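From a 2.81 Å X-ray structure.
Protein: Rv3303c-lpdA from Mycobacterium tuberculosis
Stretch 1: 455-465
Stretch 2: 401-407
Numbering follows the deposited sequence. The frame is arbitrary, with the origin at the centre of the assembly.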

# COMPACT_ATOMS: atom_id res chain seq x y z
N GLY A 455 -19.99 -9.89 -6.46
CA GLY A 455 -19.02 -10.89 -6.85
C GLY A 455 -18.55 -10.64 -8.27
O GLY A 455 -17.45 -11.10 -8.71
N SER A 456 -19.41 -9.94 -9.00
CA SER A 456 -19.19 -9.56 -10.41
C SER A 456 -18.09 -8.48 -10.45
O SER A 456 -17.33 -8.41 -11.41
CB SER A 456 -20.48 -9.00 -11.00
OG SER A 456 -21.08 -9.93 -11.84
N ILE A 457 -18.05 -7.63 -9.40
CA ILE A 457 -17.06 -6.60 -9.28
C ILE A 457 -15.69 -7.29 -9.11
O ILE A 457 -14.68 -6.86 -9.72
CB ILE A 457 -17.34 -5.68 -8.07
CG1 ILE A 457 -18.47 -4.73 -8.39
CG2 ILE A 457 -16.11 -4.83 -7.70
CD1 ILE A 457 -18.94 -4.01 -7.13
N THR A 458 -15.61 -8.36 -8.32
CA THR A 458 -14.31 -8.95 -8.20
C THR A 458 -13.93 -9.70 -9.49
O THR A 458 -12.75 -9.83 -9.78
CB THR A 458 -14.20 -9.84 -6.94
OG1 THR A 458 -15.18 -10.86 -6.99
CG2 THR A 458 -14.44 -9.02 -5.69
N GLU A 459 -14.91 -10.15 -10.29
CA GLU A 459 -14.60 -10.83 -11.55
C GLU A 459 -14.15 -9.74 -12.49
O GLU A 459 -13.13 -9.85 -13.16
CB GLU A 459 -15.80 -11.53 -12.17
CG GLU A 459 -15.71 -13.02 -12.20
CD GLU A 459 -14.75 -13.55 -13.25
OE1 GLU A 459 -13.55 -13.46 -13.07
OE2 GLU A 459 -15.17 -14.09 -14.28
N ALA A 460 -14.91 -8.65 -12.51
CA ALA A 460 -14.57 -7.53 -13.39
C ALA A 460 -13.05 -7.27 -13.23
O ALA A 460 -12.29 -7.40 -14.19
CB ALA A 460 -15.42 -6.31 -13.03
N ALA A 461 -12.57 -6.95 -12.04
CA ALA A 461 -11.15 -6.71 -11.93
C ALA A 461 -10.41 -8.01 -12.23
O ALA A 461 -9.38 -7.98 -12.87
CB ALA A 461 -10.80 -6.20 -10.55
N ARG A 462 -10.90 -9.17 -11.83
CA ARG A 462 -10.11 -10.37 -12.14
C ARG A 462 -9.71 -10.45 -13.62
O ARG A 462 -8.59 -10.78 -13.97
CB ARG A 462 -10.85 -11.65 -11.74
CG ARG A 462 -10.02 -12.86 -11.78
CD ARG A 462 -10.72 -14.04 -11.12
NE ARG A 462 -10.94 -13.83 -9.69
CZ ARG A 462 -12.15 -13.71 -9.14
NH1 ARG A 462 -13.25 -13.79 -9.92
NH2 ARG A 462 -12.26 -13.47 -7.84
N ARG A 463 -10.65 -10.12 -14.50
CA ARG A 463 -10.37 -10.20 -15.92
C ARG A 463 -9.43 -9.10 -16.38
O ARG A 463 -8.75 -9.25 -17.39
CB ARG A 463 -11.68 -10.22 -16.72
CG ARG A 463 -12.61 -11.35 -16.28
CD ARG A 463 -13.84 -11.66 -17.21
NE ARG A 463 -14.85 -12.52 -16.55
CZ ARG A 463 -15.99 -12.89 -17.11
NH1 ARG A 463 -16.23 -12.48 -18.35
NH2 ARG A 463 -16.92 -13.60 -16.46
N LEU A 464 -9.37 -8.00 -15.64
CA LEU A 464 -8.46 -6.93 -16.03
C LEU A 464 -7.03 -7.28 -15.71
O LEU A 464 -6.13 -6.64 -16.19
CB LEU A 464 -8.80 -5.63 -15.32
CG LEU A 464 -9.86 -4.80 -15.97
CD1 LEU A 464 -10.05 -3.45 -15.23
CD2 LEU A 464 -9.39 -4.58 -17.40
N MET A 465 -6.81 -8.29 -14.87
CA MET A 465 -5.45 -8.67 -14.50
C MET A 465 -4.50 -8.88 -15.73
O MET A 465 -4.87 -9.52 -16.71
CB MET A 465 -5.54 -9.93 -13.65
CG MET A 465 -5.68 -9.70 -12.17
SD MET A 465 -5.99 -11.28 -11.36
CE MET A 465 -4.58 -11.51 -10.45
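Stretch 2 (401-407) FVKIFCR

Stretch 2 is a β-strand throughout, residues 401-407. It packs on helix 455-464 in the same general direction, with a signed crossing angle of -39° and a closest axis approach of 8.3 Å. No hydrogen bond links the two; the contact is apolar. Strand alternation sets the pattern: Val-402, Ile-404 and Cys-406 point toward the helix, whereas Phe-401, Lys-403 and Phe-405 point away.

Ile-404 is the centre of the contact. Its chi1 of -97° lies between wells, and chi2 is t. This conformation places Ile-404 CD1 3.4 Å from Ala-460 CB and 3.5 Å from Ile-457 O. Ala-460 has only a CB to offer, and the backbones are close here: Ala-460 CA lies 6.3 Å from Ile-404 CA. On the other branch, Ile-404 CG2 lies 3.1 Å from Leu-464 CD1, a tight apolar contact.

Val-402 has chi1 t. Val-402 CG1 meets both Ile-457 CG1 and Ala-460 CB, each at 4.1 Å. Val-402 CG2 is 4.5 Å from Ser-456 CB.

Cys-406 is p at chi1, and Cys-406 SG lies 3.5 Å from Leu-464 CD1. Leu-464, in the m, t rotamer, thus extends CD1 to both Ile-404 and Cys-406. Glu-459 takes no part; it forms salt bridges with Arg-462 and Arg-463 along the helix.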

# COMPACT_ATOMS: atom_id res chain seq x y z
N PHE A 401 -25.11 -3.82 -15.33
CA PHE A 401 -23.71 -4.18 -15.67
C PHE A 401 -22.71 -3.52 -14.77
O PHE A 401 -23.01 -2.58 -14.08
CB PHE A 401 -23.39 -3.80 -17.15
CG PHE A 401 -23.35 -2.30 -17.43
CD1 PHE A 401 -22.31 -1.52 -16.96
CD2 PHE A 401 -24.32 -1.69 -18.15
CE1 PHE A 401 -22.25 -0.17 -17.22
CE2 PHE A 401 -24.26 -0.34 -18.41
CZ PHE A 401 -23.24 0.41 -17.95
N VAL A 402 -21.48 -4.02 -14.80
CA VAL A 402 -20.39 -3.44 -14.05
C VAL A 402 -19.26 -3.14 -14.98
O VAL A 402 -18.85 -4.00 -15.73
CB VAL A 402 -19.85 -4.39 -13.01
CG1 VAL A 402 -18.60 -3.80 -12.36
CG2 VAL A 402 -20.94 -4.65 -12.01
N LYS A 403 -18.78 -1.90 -14.92
CA LYS A 403 -17.62 -1.39 -15.69
C LYS A 403 -16.48 -1.04 -14.74
O LYS A 403 -16.65 -0.26 -13.83
CB LYS A 403 -17.94 -0.10 -16.49
CG LYS A 403 -18.47 -0.26 -17.93
CD LYS A 403 -18.49 1.11 -18.68
CE LYS A 403 -19.26 1.03 -20.02
NZ LYS A 403 -19.46 2.35 -20.76
N ILE A 404 -15.30 -1.59 -14.94
CA ILE A 404 -14.17 -1.25 -14.10
C ILE A 404 -13.03 -0.75 -15.02
O ILE A 404 -12.82 -1.33 -16.08
CB ILE A 404 -13.77 -2.49 -13.28
CG1 ILE A 404 -14.41 -2.38 -11.89
CG2 ILE A 404 -12.27 -2.63 -13.19
CD1 ILE A 404 -14.36 -3.72 -11.13
N PHE A 405 -12.35 0.33 -14.64
CA PHE A 405 -11.25 0.88 -15.47
C PHE A 405 -9.92 0.84 -14.76
O PHE A 405 -9.86 1.16 -13.58
CB PHE A 405 -11.44 2.35 -15.85
CG PHE A 405 -12.74 2.66 -16.45
CD1 PHE A 405 -13.29 1.81 -17.42
CD2 PHE A 405 -13.46 3.76 -16.01
CE1 PHE A 405 -14.57 2.06 -17.95
CE2 PHE A 405 -14.73 4.03 -16.51
CZ PHE A 405 -15.29 3.18 -17.48
N CYS A 406 -8.84 0.49 -15.44
CA CYS A 406 -7.58 0.45 -14.73
C CYS A 406 -6.34 0.86 -15.46
O CYS A 406 -6.23 0.74 -16.67
CB CYS A 406 -7.34 -0.93 -14.09
SG CYS A 406 -6.79 -2.22 -15.23
N ARG A 407 -5.40 1.35 -14.68
CA ARG A 407 -4.13 1.76 -15.20
C ARG A 407 -3.54 0.60 -16.08
O ARG A 407 -3.65 -0.58 -15.74
CB ARG A 407 -3.24 2.07 -14.03
CG ARG A 407 -2.26 3.17 -14.32
CD ARG A 407 -2.98 4.48 -14.48
NE ARG A 407 -3.33 5.04 -13.18
CZ ARG A 407 -3.77 6.29 -13.03
NH1 ARG A 407 -3.92 7.07 -14.10
NH2 ARG A 407 -4.08 6.74 -11.82